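Local coordinates for glycosyl hydrolase family 26 (Bacteroides ovatus, PDB 4ZXO), which is a beta-mannanase of glycosyl hydrolase family 26, acting on the beta-1,4-linked mannan backbone of polysaccharides such as galactomannan, at residues P10-L15 with L156-F161; R105-G110 with V133-W138; Q247-L252 with E291-S296. One frame throughout, in Å; residues are numbered along the deposited sequence. Where two conformers were deposited one is given.

Interaction 1. Residues P10-L15 with L156-F161; sequences PETVAL and LIPVVF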
ATOM      1  N   PRO A  10       3.670 -13.635  15.740  1.00 17.71           N
ATOM      2  CA  PRO A  10       4.934 -13.047  16.170  1.00 18.36           C
ATOM      3  C   PRO A  10       5.655 -12.264  15.085  1.00 18.00           C
ATOM      4  O   PRO A  10       6.123 -11.157  15.376  1.00 18.19           O
ATOM      5  CB  PRO A  10       5.760 -14.284  16.599  1.00 19.75           C
ATOM      6  CG  PRO A  10       4.728 -15.272  17.040  1.00 19.69           C
ATOM      7  CD  PRO A  10       3.533 -15.050  16.177  1.00 18.63           C
ATOM      8  N   GLU A  11       5.724 -12.828  13.869  1.00 16.92           N
ATOM      9  CA  GLU A  11       6.357 -12.138  12.751  1.00 15.92           C
ATOM     10  C   GLU A  11       5.621 -10.845  12.393  1.00 13.73           C
ATOM     11  O   GLU A  11       6.243  -9.856  11.953  1.00 12.87           O
ATOM     12  CB  GLU A  11       6.415 -13.052  11.502  1.00 16.67           C
ATOM     13  CG  GLU A  11       7.414 -14.239  11.726  1.00 18.04           C
ATOM     14  CD  GLU A  11       6.884 -15.353  12.605  1.00 19.84           C
ATOM     15  OE1 GLU A  11       5.666 -15.409  12.855  1.00 19.74           O
ATOM     16  OE2 GLU A  11       7.715 -16.194  13.029  1.00 22.23           O
ATOM     17  N   THR A  12       4.307 -10.844  12.592  1.00 12.67           N
ATOM     18  CA  THR A  12       3.490  -9.666  12.262  1.00 10.96           C
ATOM     19  C   THR A  12       3.708  -8.559  13.297  1.00 11.18           C
ATOM     20  O   THR A  12       3.840  -7.378  12.953  1.00 11.75           O
ATOM     21  CB  THR A  12       1.994 -10.078  12.179  1.00 10.97           C
ATOM     22  OG1 THR A  12       1.895 -11.132  11.201  1.00 11.49           O
ATOM     23  CG2 THR A  12       1.092  -8.897  11.805  1.00 12.38           C
ATOM     24  N   VAL A  13       3.714  -8.944  14.568  1.00 12.32           N
ATOM     25  CA  VAL A  13       4.074  -7.987  15.607  1.00 13.55           C
ATOM     26  C   VAL A  13       5.487  -7.456  15.408  1.00 14.53           C
ATOM     27  O   VAL A  13       5.729  -6.262  15.592  1.00 14.89           O
ATOM     28  CB  VAL A  13       3.936  -8.611  17.004  1.00 15.19           C
ATOM     29  CG1 VAL A  13       4.403  -7.620  18.048  1.00 16.11           C
ATOM     30  CG2 VAL A  13       2.509  -9.044  17.192  1.00 16.09           C
ATOM     31  N   ALA A  14       6.419  -8.323  15.013  1.00 13.92           N
ATOM     32  CA  ALA A  14       7.769  -7.857  14.764  1.00 13.69           C
ATOM     33  C   ALA A  14       7.758  -6.848  13.617  1.00 13.01           C
ATOM     34  O   ALA A  14       8.462  -5.815  13.699  1.00 13.95           O
ATOM     35  CB  ALA A  14       8.670  -8.981  14.436  1.00 12.38           C
ATOM     36  N   LEU A  15       6.997  -7.110  12.537  1.00 11.97           N
ATOM     37  CA  LEU A  15       6.956  -6.120  11.474  1.00  9.94           C
ATOM     38  C   LEU A  15       6.485  -4.783  11.980  1.00 10.49           C
ATOM     39  O   LEU A  15       7.100  -3.758  11.646  1.00 11.28           O
ATOM     40  CB  LEU A  15       6.054  -6.617  10.342  1.00  8.82           C
ATOM     41  CG  LEU A  15       5.779  -5.594   9.204  1.00  9.32           C
ATOM     42  CD1 LEU A  15       7.130  -5.195   8.550  1.00 10.67           C
ATOM     43  CD2 LEU A  15       4.848  -6.163   8.154  1.00  9.85           C
ATOM     44  N   LEU A 156       3.008 -17.979   8.567  1.00 17.39           N
ATOM     45  CA  LEU A 156       2.177 -16.976   7.867  1.00 16.83           C
ATOM     46  C   LEU A 156       3.024 -15.727   7.578  1.00 16.18           C
ATOM     47  O   LEU A 156       3.809 -15.258   8.416  1.00 17.00           O
ATOM     48  CB  LEU A 156       0.930 -16.578   8.693  1.00 17.59           C
ATOM     49  CG  LEU A 156      -0.332 -17.491   8.720  1.00 19.21           C
ATOM     50  CD1 LEU A 156      -1.455 -16.939   9.630  1.00 20.96           C
ATOM     51  CD2 LEU A 156      -0.982 -17.681   7.375  1.00 19.20           C
ATOM     52  N   ILE A 157       2.872 -15.192   6.380  1.00 13.00           N
ATOM     53  CA  ILE A 157       3.673 -14.013   5.972  1.00 11.43           C
ATOM     54  C   ILE A 157       2.891 -12.768   6.309  1.00 10.59           C
ATOM     55  O   ILE A 157       1.740 -12.601   5.836  1.00 10.53           O
ATOM     56  CB  ILE A 157       3.984 -14.104   4.497  1.00 12.16           C
ATOM     57  CG1 ILE A 157       4.941 -15.303   4.287  1.00 14.05           C
ATOM     58  CG2 ILE A 157       4.582 -12.774   3.984  1.00 12.54           C
ATOM     59  CD1 ILE A 157       5.026 -15.708   2.828  1.00 15.34           C
ATOM     60  N   PRO A 158       3.494 -11.865   7.122  1.00 10.23           N
ATOM     61  CA  PRO A 158       2.806 -10.608   7.457  1.00  9.96           C
ATOM     62  C   PRO A 158       2.601  -9.775   6.192  1.00  9.97           C
ATOM     63  O   PRO A 158       3.441  -9.762   5.288  1.00 11.09           O
ATOM     64  CB  PRO A 158       3.765  -9.892   8.431  1.00  9.77           C
ATOM     65  CG  PRO A 158       4.613 -10.985   8.977  1.00 10.39           C
ATOM     66  CD  PRO A 158       4.801 -11.945   7.788  1.00 10.25           C
ATOM     67  N   VAL A 159       1.476  -9.096   6.126  1.00  8.85           N
ATOM     68  CA  VAL A 159       1.157  -8.183   5.013  1.00  9.42           C
ATOM     69  C   VAL A 159       0.547  -6.904   5.560  1.00  8.75           C
ATOM     70  O   VAL A 159      -0.189  -6.939   6.540  1.00 10.00           O
ATOM     71  CB  VAL A 159       0.128  -8.875   4.028  1.00 12.17           C
ATOM     72  CG1 VAL A 159      -0.594  -7.880   3.107  1.00 16.71           C
ATOM     73  CG2 VAL A 159       0.872  -9.979   3.289  1.00 11.36           C
ATOM     74  N   VAL A 160       0.896  -5.770   4.959  1.00  7.63           N
ATOM     75  CA  VAL A 160       0.166  -4.529   5.251  1.00  6.81           C
ATOM     76  C   VAL A 160      -0.979  -4.440   4.258  1.00  7.75           C
ATOM     77  O   VAL A 160      -0.749  -4.227   3.075  1.00 10.93           O
ATOM     78  CB  VAL A 160       1.050  -3.286   5.168  1.00  7.05           C
ATOM     79  CG1 VAL A 160       0.215  -1.981   5.398  1.00  8.49           C
ATOM     80  CG2 VAL A 160       2.205  -3.410   6.183  1.00  9.90           C
ATOM     81  N   PHE A 161      -2.209  -4.611   4.728  1.00  6.85           N
ATOM     82  CA  PHE A 161      -3.373  -4.638   3.840  1.00  6.75           C
ATOM     83  C   PHE A 161      -4.016  -3.235   3.888  1.00  6.47           C
ATOM     84  O   PHE A 161      -4.211  -2.664   4.991  1.00  6.95           O
ATOM     85  CB  PHE A 161      -4.338  -5.707   4.308  1.00  8.20           C
ATOM     86  CG  PHE A 161      -5.597  -5.841   3.487  1.00  7.58           C
ATOM     87  CD1 PHE A 161      -5.545  -5.911   2.095  1.00  8.45           C
ATOM     88  CD2 PHE A 161      -6.841  -5.977   4.129  1.00  9.04           C
ATOM     89  CE1 PHE A 161      -6.731  -6.034   1.335  1.00  9.89           C
ATOM     90  CE2 PHE A 161      -8.025  -6.154   3.364  1.00  9.32           C
ATOM     91  CZ  PHE A 161      -7.962  -6.194   1.980  1.00  9.44           C
TER
HETATM   92  O   HOH W   1       3.614 -15.324  11.138  1.00 17.90           O

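Interaction 2. Residues R105-G110 with V133-W138; sequences RNPKTG and VKMLEW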
ATOM      1  N   ARG A 105     -14.418  -4.721  -6.876  1.00  6.66           N
ATOM      2  CA  ARG A 105     -15.545  -4.446  -7.743  1.00  7.48           C
ATOM      3  C   ARG A 105     -16.695  -3.779  -6.968  1.00  8.26           C
ATOM      4  O   ARG A 105     -16.768  -3.812  -5.716  1.00  8.69           O
ATOM      5  CB  ARG A 105     -16.054  -5.764  -8.367  1.00  8.57           C
ATOM      6  CG  ARG A 105     -15.048  -6.541  -9.190  1.00 11.08           C
ATOM      7  CD  ARG A 105     -14.636  -5.891 -10.501  1.00 12.20           C
ATOM      8  NE  ARG A 105     -15.779  -5.793 -11.436  1.00 12.42           N
ATOM      9  CZ  ARG A 105     -15.680  -5.356 -12.680  1.00 14.08           C
ATOM     10  NH1 ARG A 105     -14.515  -5.036 -13.179  1.00 15.33           N
ATOM     11  NH2 ARG A 105     -16.764  -5.275 -13.451  1.00 14.67           N
ATOM     12  N   ASN A 106     -17.609  -3.207  -7.740  1.00  7.70           N
ATOM     13  CA  ASN A 106     -18.788  -2.545  -7.189  1.00  8.21           C
ATOM     14  C   ASN A 106     -19.851  -3.617  -6.945  1.00  9.01           C
ATOM     15  O   ASN A 106     -20.364  -4.195  -7.928  1.00 10.14           O
ATOM     16  CB  ASN A 106     -19.261  -1.499  -8.192  1.00  8.63           C
ATOM     17  CG  ASN A 106     -20.413  -0.662  -7.694  1.00  9.35           C
ATOM     18  OD1 ASN A 106     -21.342  -1.169  -7.104  1.00 10.19           O
ATOM     19  ND2 ASN A 106     -20.346   0.632  -7.928  1.00  9.95           N
ATOM     20  N   PRO A 107     -20.199  -3.879  -5.670  1.00  9.76           N
ATOM     21  CA  PRO A 107     -21.113  -5.012  -5.394  1.00 10.69           C
ATOM     22  C   PRO A 107     -22.576  -4.734  -5.753  1.00 13.04           C
ATOM     23  O   PRO A 107     -23.371  -5.683  -5.809  1.00 14.84           O
ATOM     24  CB  PRO A 107     -20.964  -5.236  -3.881  1.00 11.44           C
ATOM     25  CG  PRO A 107     -20.538  -3.867  -3.323  1.00 11.12           C
ATOM     26  CD  PRO A 107     -19.642  -3.262  -4.449  1.00 10.29           C
ATOM     27  N   LYS A 108     -22.918  -3.485  -6.052  1.00 12.70           N
ATOM     28  CA  LYS A 108     -24.298  -3.184  -6.398  1.00 13.27           C
ATOM     29  C   LYS A 108     -24.477  -3.108  -7.921  1.00 13.78           C
ATOM     30  O   LYS A 108     -25.437  -3.669  -8.481  1.00 16.28           O
ATOM     31  CB  LYS A 108     -24.735  -1.864  -5.741  1.00 13.98           C
ATOM     32  CG  LYS A 108     -26.204  -1.498  -5.997  1.00 16.26           C
ATOM     33  CD  LYS A 108     -26.495  -0.281  -5.087  1.00 19.48           C
ATOM     34  CE  LYS A 108     -27.947  -0.004  -4.868  1.00 21.58           C
ATOM     35  NZ  LYS A 108     -28.609   0.451  -6.080  1.00 21.10           N
ATOM     36  N   THR A 109     -23.550  -2.418  -8.594  1.00 12.13           N
ATOM     37  CA  THR A 109     -23.694  -2.221 -10.044  1.00 14.36           C
ATOM     38  C   THR A 109     -23.063  -3.295 -10.885  1.00 15.22           C
ATOM     39  O   THR A 109     -23.394  -3.413 -12.056  1.00 18.04           O
ATOM     40  CB  THR A 109     -23.082  -0.897 -10.504  1.00 14.09           C
ATOM     41  OG1 THR A 109     -21.664  -0.984 -10.423  1.00 12.41           O
ATOM     42  CG2 THR A 109     -23.567   0.257  -9.628  1.00 15.03           C
ATOM     43  N   GLY A 110     -22.141  -4.052 -10.298  1.00 14.30           N
ATOM     44  CA  GLY A 110     -21.340  -5.048 -11.020  1.00 13.30           C
ATOM     45  C   GLY A 110     -20.184  -4.393 -11.773  1.00 13.18           C
ATOM     46  O   GLY A 110     -19.426  -5.087 -12.469  1.00 15.20           O
ATOM     47  N   VAL A 133     -24.525  -9.746   2.736  1.00 14.52           N
ATOM     48  CA  VAL A 133     -23.944 -11.089   2.835  1.00 15.36           C
ATOM     49  C   VAL A 133     -22.844 -11.276   1.787  1.00 15.07           C
ATOM     50  O   VAL A 133     -21.776 -11.864   2.084  1.00 15.38           O
ATOM     51  CB  VAL A 133     -25.067 -12.183   2.718  1.00 17.44           C
ATOM     52  CG1 VAL A 133     -24.473 -13.612   2.669  1.00 18.71           C
ATOM     53  CG2 VAL A 133     -25.969 -12.050   3.948  1.00 18.00           C
ATOM     54  N   LYS A 134     -23.097 -10.789   0.579  1.00 14.98           N
ATOM     55  CA  LYS A 134     -22.112 -10.878  -0.505  1.00 14.57           C
ATOM     56  C   LYS A 134     -20.849 -10.107  -0.124  1.00 13.07           C
ATOM     57  O   LYS A 134     -19.764 -10.585  -0.365  1.00 12.79           O
ATOM     58  CB  LYS A 134     -22.670 -10.325  -1.780  1.00 14.81           C
ATOM     59  CG  LYS A 134     -21.754 -10.548  -2.938  1.00 14.27           C
ATOM     60  CD  LYS A 134     -22.364 -10.224  -4.290  1.00 14.61           C
ATOM     61  CE  LYS A 134     -22.693  -8.753  -4.419  1.00 15.85           C
ATOM     62  NZ  LYS A 134     -23.217  -8.475  -5.778  1.00 18.51           N
ATOM     63  N   MET A 135     -21.003  -8.907   0.436  1.00 12.03           N
ATOM     64  CA  MET A 135     -19.814  -8.133   0.824  1.00 11.31           C
ATOM     65  C   MET A 135     -18.983  -8.936   1.833  1.00 11.38           C
ATOM     66  O   MET A 135     -17.751  -8.937   1.738  1.00 10.81           O
ATOM     67  CB  MET A 135     -20.205  -6.792   1.432  1.00 10.83           C
ATOM     68  CG  MET A 135     -19.007  -5.829   1.647  1.00 10.98           C
ATOM     69  SD  MET A 135     -18.246  -5.238   0.086  1.00 12.92           S
ATOM     70  CE  MET A 135     -16.577  -5.912   0.238  1.00 11.50           C
ATOM     71  N   LEU A 136     -19.643  -9.628   2.782  1.00 12.31           N
ATOM     72  CA  LEU A 136     -18.879 -10.391   3.745  1.00 12.58           C
ATOM     73  C   LEU A 136     -18.222 -11.607   3.039  1.00 11.80           C
ATOM     74  O   LEU A 136     -17.104 -11.978   3.409  1.00 12.66           O
ATOM     75  CB  LEU A 136     -19.742 -10.845   4.936  1.00 13.13           C
ATOM     76  CG  LEU A 136     -20.366  -9.735   5.757  1.00 14.95           C
ATOM     77  CD1 LEU A 136     -21.101 -10.343   6.941  1.00 15.36           C
ATOM     78  CD2 LEU A 136     -19.326  -8.794   6.268  1.00 16.81           C
ATOM     79  N   GLU A 137     -18.892 -12.216   2.059  1.00 11.24           N
ATOM     80  CA  GLU A 137     -18.305 -13.326   1.290  1.00 12.64           C
ATOM     81  C   GLU A 137     -17.053 -12.820   0.536  1.00 12.44           C
ATOM     82  O   GLU A 137     -16.041 -13.511   0.488  1.00 12.76           O
ATOM     83  CB  GLU A 137     -19.362 -13.887   0.337  1.00 15.23           C
ATOM     84  CG  GLU A 137     -18.888 -15.000  -0.584  1.00 21.99           C
ATOM     85  CD  GLU A 137     -19.102 -14.614  -2.034  1.00 28.55           C
ATOM     86  OE1 GLU A 137     -20.285 -14.425  -2.519  1.00 29.38           O
ATOM     87  OE2 GLU A 137     -18.058 -14.466  -2.688  1.00 31.82           O
ATOM     88  N   TRP A 138     -17.145 -11.601  -0.010  1.00 10.90           N
ATOM     89  CA  TRP A 138     -16.015 -10.996  -0.731  1.00 10.13           C
ATOM     90  C   TRP A 138     -14.830 -10.784   0.206  1.00  9.76           C
ATOM     91  O   TRP A 138     -13.715 -11.110  -0.138  1.00 10.19           O
ATOM     92  CB  TRP A 138     -16.433  -9.667  -1.374  1.00  9.79           C
ATOM     93  CG  TRP A 138     -17.300  -9.884  -2.617  1.00  9.32           C
ATOM     94  CD1 TRP A 138     -17.867 -11.053  -3.070  1.00 10.82           C
ATOM     95  CD2 TRP A 138     -17.615  -8.884  -3.551  1.00  9.60           C
ATOM     96  NE1 TRP A 138     -18.526 -10.814  -4.259  1.00 10.84           N
ATOM     97  CE2 TRP A 138     -18.362  -9.490  -4.590  1.00  9.56           C
ATOM     98  CE3 TRP A 138     -17.275  -7.521  -3.637  1.00  9.90           C
ATOM     99  CZ2 TRP A 138     -18.819  -8.777  -5.703  1.00  9.81           C
ATOM    100  CZ3 TRP A 138     -17.746  -6.772  -4.744  1.00 10.09           C
ATOM    101  CH2 TRP A 138     -18.496  -7.414  -5.781  1.00 10.34           C
TER

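Interaction 3. Residues Q247-L252 with E291-S296; sequences QLNKML and EKYPLS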
ATOM      1  N   GLN A 247       1.879  20.119  -1.212  1.00 11.77           N
ATOM      2  CA  GLN A 247       0.881  19.183  -0.751  1.00 10.47           C
ATOM      3  C   GLN A 247       1.476  17.957  -0.096  1.00 11.01           C
ATOM      4  O   GLN A 247       0.894  17.454   0.896  1.00 10.34           O
ATOM      5  CB  GLN A 247       0.020  18.744  -1.906  1.00 12.87           C
ATOM      6  CG  GLN A 247      -0.855  19.881  -2.437  1.00 14.49           C
ATOM      7  CD  GLN A 247      -1.856  20.386  -1.396  1.00 17.38           C
ATOM      8  OE1 GLN A 247      -2.329  19.615  -0.568  1.00 18.13           O
ATOM      9  NE2 GLN A 247      -2.184  21.697  -1.442  1.00 20.23           N
ATOM     10  N   LEU A 248       2.643  17.501  -0.589  1.00 10.41           N
ATOM     11  CA  LEU A 248       3.286  16.368   0.091  1.00 10.33           C
ATOM     12  C   LEU A 248       3.812  16.802   1.462  1.00 10.17           C
ATOM     13  O   LEU A 248       3.644  16.080   2.448  1.00 10.86           O
ATOM     14  CB  LEU A 248       4.415  15.778  -0.766  1.00 10.10           C
ATOM     15  CG  LEU A 248       5.007  14.484  -0.206  1.00 10.44           C
ATOM     16  CD1 LEU A 248       3.916  13.357   0.042  1.00 10.59           C
ATOM     17  CD2 LEU A 248       6.181  14.038  -1.075  1.00 12.32           C
ATOM     18  N   ASN A 249       4.500  17.946   1.537  1.00 10.17           N
ATOM     19  CA  ASN A 249       4.862  18.416   2.862  1.00 10.30           C
ATOM     20  C   ASN A 249       3.649  18.551   3.778  1.00 10.55           C
ATOM     21  O   ASN A 249       3.724  18.193   4.952  1.00 10.89           O
ATOM     22  CB  ASN A 249       5.584  19.762   2.798  1.00 10.77           C
ATOM     23  CG  ASN A 249       7.082  19.603   2.547  1.00 12.61           C
ATOM     24  OD1 ASN A 249       7.820  19.042   3.376  1.00 13.89           O
ATOM     25  ND2 ASN A 249       7.525  20.051   1.400  1.00 14.35           N
ATOM     26  N   LYS A 250       2.554  19.120   3.274  1.00 10.48           N
ATOM     27  CA  LYS A 250       1.360  19.259   4.070  1.00 10.73           C
ATOM     28  C   LYS A 250       0.877  17.886   4.575  1.00 11.30           C
ATOM     29  O   LYS A 250       0.591  17.726   5.775  1.00 11.98           O
ATOM     30  CB  LYS A 250       0.255  19.915   3.255  1.00 10.82           C
ATOM     31  CG  LYS A 250      -1.003  20.117   4.038  1.00 11.32           C
ATOM     32  CD  LYS A 250      -2.186  20.371   3.069  1.00 10.43           C
ATOM     33  CE  LYS A 250      -2.727  19.047   2.547  1.00 10.43           C
ATOM     34  NZ  LYS A 250      -3.830  19.246   1.558  1.00 10.17           N
ATOM     35  N   MET A 251       0.767  16.897   3.676  1.00 10.76           N
ATOM     36  CA  MET A 251       0.259  15.609   4.146  1.00 10.25           C
ATOM     37  C   MET A 251       1.227  14.887   5.064  1.00 10.87           C
ATOM     38  O   MET A 251       0.780  14.248   6.016  1.00 11.70           O
ATOM     39  CB  MET A 251      -0.050  14.675   2.957  1.00  9.81           C
ATOM     40  CG  MET A 251      -1.248  15.108   2.136  1.00 10.66           C
ATOM     41  SD  MET A 251      -2.742  15.604   3.066  1.00 10.76           S
ATOM     42  CE  MET A 251      -3.062  14.080   3.975  1.00  9.46           C
ATOM     43  N   LEU A 252       2.539  14.942   4.793  1.00 10.19           N
ATOM     44  CA  LEU A 252       3.436  14.245   5.700  1.00 10.56           C
ATOM     45  C   LEU A 252       3.513  14.938   7.070  1.00 10.50           C
ATOM     46  O   LEU A 252       3.722  14.246   8.068  1.00 10.84           O
ATOM     47  CB  LEU A 252       4.832  14.135   5.074  1.00 10.08           C
ATOM     48  CG  LEU A 252       4.780  13.345   3.752  1.00 10.47           C
ATOM     49  CD1 LEU A 252       6.231  13.121   3.232  1.00 10.20           C
ATOM     50  CD2 LEU A 252       4.002  12.019   3.904  1.00 10.89           C
ATOM     51  N   GLU A 291      12.760  12.993   3.333  1.00 12.36           N
ATOM     52  CA  GLU A 291      13.787  12.777   4.352  1.00 13.72           C
ATOM     53  C   GLU A 291      13.545  13.581   5.605  1.00 14.68           C
ATOM     54  O   GLU A 291      14.189  13.306   6.631  1.00 17.40           O
ATOM     55  CB  GLU A 291      15.174  13.088   3.807  1.00 16.08           C
ATOM     56  CG  GLU A 291      15.412  14.565   3.555  1.00 18.13           C
ATOM     57  CD  GLU A 291      16.767  14.829   2.896  1.00 21.56           C
ATOM     58  OE1 GLU A 291      17.589  13.880   2.843  1.00 22.90           O
ATOM     59  OE2 GLU A 291      17.015  15.967   2.440  1.00 23.84           O
ATOM     60  N   LYS A 292      12.609  14.525   5.548  1.00 13.78           N
ATOM     61  CA  LYS A 292      12.286  15.357   6.712  1.00 15.35           C
ATOM     62  C   LYS A 292      11.272  14.697   7.661  1.00 15.36           C
ATOM     63  O   LYS A 292      10.932  15.251   8.697  1.00 18.03           O
ATOM     64  CB  LYS A 292      11.725  16.713   6.250  1.00 15.86           C
ATOM     65  CG  LYS A 292      12.628  17.518   5.303  1.00 17.90           C
ATOM     66  CD  LYS A 292      12.132  18.902   5.128  1.00 19.61           C
ATOM     67  CE  LYS A 292      10.825  18.975   4.410  1.00 20.73           C
ATOM     68  NZ  LYS A 292      10.378  20.433   4.364  1.00 23.16           N
ATOM     69  N   TYR A 293      10.787  13.513   7.299  1.00 14.29           N
ATOM     70  CA  TYR A 293       9.673  12.909   8.032  1.00 12.91           C
ATOM     71  C   TYR A 293       9.994  11.473   8.348  1.00 11.61           C
ATOM     72  O   TYR A 293      10.657  10.808   7.566  1.00 12.82           O
ATOM     73  CB  TYR A 293       8.376  12.965   7.202  1.00 13.16           C
ATOM     74  CG  TYR A 293       8.000  14.365   6.816  1.00 12.21           C
ATOM     75  CD1 TYR A 293       7.299  15.202   7.720  1.00 12.21           C
ATOM     76  CD2 TYR A 293       8.351  14.886   5.568  1.00 12.21           C
ATOM     77  CE1 TYR A 293       6.968  16.468   7.372  1.00 12.57           C
ATOM     78  CE2 TYR A 293       8.045  16.183   5.254  1.00 12.33           C
ATOM     79  CZ  TYR A 293       7.327  16.952   6.118  1.00 12.02           C
ATOM     80  OH  TYR A 293       6.998  18.265   5.796  1.00 13.67           O
ATOM     81  N   PRO A 294       9.473  10.976   9.476  1.00 11.96           N
ATOM     82  CA  PRO A 294       9.809   9.610   9.940  1.00 11.21           C
ATOM     83  C   PRO A 294       9.018   8.529   9.234  1.00 10.64           C
ATOM     84  O   PRO A 294       8.338   7.729   9.861  1.00 12.15           O
ATOM     85  CB  PRO A 294       9.481   9.648  11.437  1.00 12.74           C
ATOM     86  CG  PRO A 294       8.328  10.727  11.520  1.00 13.55           C
ATOM     87  CD  PRO A 294       8.636  11.737  10.437  1.00 12.62           C
ATOM     88  N   LEU A 295       9.100   8.509   7.920  1.00 10.15           N
ATOM     89  CA  LEU A 295       8.314   7.547   7.171  1.00  9.46           C
ATOM     90  C   LEU A 295       8.854   6.142   7.345  1.00  9.93           C
ATOM     91  O   LEU A 295      10.085   5.912   7.269  1.00 10.50           O
ATOM     92  CB  LEU A 295       8.351   7.845   5.674  1.00 10.54           C
ATOM     93  CG  LEU A 295       7.826   9.219   5.286  1.00 11.55           C
ATOM     94  CD1 LEU A 295       7.810   9.284   3.749  1.00 12.30           C
ATOM     95  CD2 LEU A 295       6.437   9.436   5.785  1.00 14.51           C
ATOM     96  N   SER A 296       7.951   5.163   7.476  1.00  8.52           N
ATOM     97  CA  SER A 296       8.397   3.769   7.498  0.50  8.31           C
ATOM     98  C   SER A 296       8.682   3.248   6.108  1.00  9.12           C
ATOM     99  O   SER A 296       9.545   2.376   5.942  1.00 10.03           O
ATOM    100  CB  SER A 296       7.370   2.860   8.143  0.50  7.27           C
ATOM    101  OG  SER A 296       7.140   3.261   9.469  0.50  6.18           O
TER
HETATM  102  O   HOH W   2      10.441  20.694   1.040  1.00 23.09           O

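Interaction 1. Residues P10-L15 with L156-F161
P158 lays its pyrrolidine ring against one side of helix 10-19, touching E11, T12 and L15 just where the chain is about to enter barrel strand 159-162. Its CB lies between two kinds of neighbour: T12 OG1 is 3.6 Å from P158 CB, and the methyl L15 CD2 is 3.9 Å from the same atom. One atom on, P158 CG lies 3.5 Å from T12 OG1. P158 CG also approaches the helix backbone, coming within 3.6 Å of E11 C. The side-chain atom E11 CB is 3.7 Å from P158 CG. P158 CD keeps a wider distance from this helix, 4.2 Å from E11 CB. Proline suits this site because its compact ring lies close against the helix backbone and brings no backbone N-H that would need an acceptor.

T12 OG1 stands anti to the carbonyl carbon, on the side of the backbone N (chi1 -57°), and there it faces P158 CB and CG. Its strong polar partner is the hydroxyl of T9; against P158 it makes only van der Waals contact. L15 CD2 also meets V160 CG2, while V160 itself packs on M97 and A206 of the flanking strands. Y92 of helix 81-93 adjoins both E11 and P158.

Beside the ring one water donates to E11 OE1 and to L156 O, a bridge that suits two acceptors, which could not bond each other directly if the carboxylate is ionised, as is likely. The contact is thus mainly van der Waals, with one water joining its polar groups, consistent with the N-terminal helix covering the end of the TIM barrel where its strands begin.

Interaction 2. Residues R105-G110 with V133-W138
P107 and W138 make the apolar half of this contact. The indole is set obliquely to the proline, so that its six-membered ring meets P107 through CZ3 and CH2: CH2 of W138 is 3.6 Å from P107 CA, and W138 CZ3 is 3.7 Å from P107 CB. R105 CB rests near CH2 of the same ring, and M135 SD approaches P107 CG from the helix at 4.3 Å. One face of the indole is lined within its own helix by K134 CG, offset toward the rim. V121 and V125 of helix 121-125 pack on P107 as well.

At the edge of the ring the contact turns polar. R105 O lies near the indole plane, 3.3 Å from W138 CZ3, where the electropositive C-H rim of an aromatic ring suits a carbonyl oxygen.

The hydrogen bond between the segments runs from K134 NZ to P107 O, 2.8 Å long. The ammonium lies in the carbonyl plane on a lone pair, with a C=O...N angle of 137°. K134 CG is anti to the backbone N (chi1 -173°), and from there lysine's length lets the ammonium reach the loop carbonyl while its CE still touches P107 CB.

Bonds inside 105-110 give the loop its shape. K108 N bonds N106 OD1 in the carbonyl plane, an Asx turn, and T109 N reaches the same oxygen from above that plane, completing an Asx motif. R105 NH2 donates to G110 O at 2.8 Å.

A loop that follows barrel strand 97-101 is therefore fixed to helix 132-147 by two unlike means, hydrophobic burial of a proline on an indole and a charged donor that would probably polarise the P107 carbonyl.

Interaction 3. Residues Q247-L252 with E291-S296
In this beta/alpha (TIM) barrel, helix 241-262 lies outside the sheet, and here its L252 and N249 receive Y293 from the short connection between helix 281-290 and strand 295-300. Y293 CG is anti to the carbonyl carbon (chi1 -58°), and from there the ring turns one face to L252, whose CB stands over its centre. L252 CB is 3.5 Å from the centroid of the Y293 ring and 7° off its normal, a CH-pi contact, and L252 CD1 adds a touch at 3.6 Å to Y293 CD2. The other methyl, L252 CD2, meets L295 CD2 at 4.0 Å, the two side chains crossing at about a right angle. Leucine suits the place because its branched end adds two methyls, one to the ring and one to L295, beyond the CB that lies over the ring. L295 goes on to I266 and L268 of the adjacent strand 266-271.

Polar groups gather at the tip of the tyrosine. Y293 OH donates to N249 OD1 over 2.7 Å, in the plane of the amide and on a lone pair. OD1 lies at the ring's edge, with the amide and ring planes 53° apart. The same hydroxyl is hydrogen-bonded to T253 OG1. K292 NZ reaches N249 OD1 more weakly, at 3.1 Å, so the amide oxygen collects two donors from consecutive residues. A phenylalanine at Y293 would keep the ring over L252 but would probably leave N249 OD1 with just the weak lysine bond across this contact, and T253 OG1 without its phenol partner.

The amide is also held from its nitrogen end, since N249 ND2 donates to I245 O one turn earlier. A water accepts from N249 ND2 at 3.0 Å and, more weakly, from K292 NZ.

From the N terminus, helix 10-19 comes first, and interaction 1 joins it to the start of strand 159-162, closing a loop of 140 intervening residues. Interaction 2 falls wholly within that span: it closes a much shorter loop of 22 residues, between the segment after strand 97-101 and helix 132-147, the last helix before strand 159-162. Interaction 3 opens only after both have closed and spans 38 residues, tying helix 241-262 to the approach of strand 295-300. No two cross. Interactions 1 and 3 reach the same barrel sheet, their centres 24 Å apart, whereas 2 and 3 lie on opposite sides of the chain's centre, about 35 Å between centres.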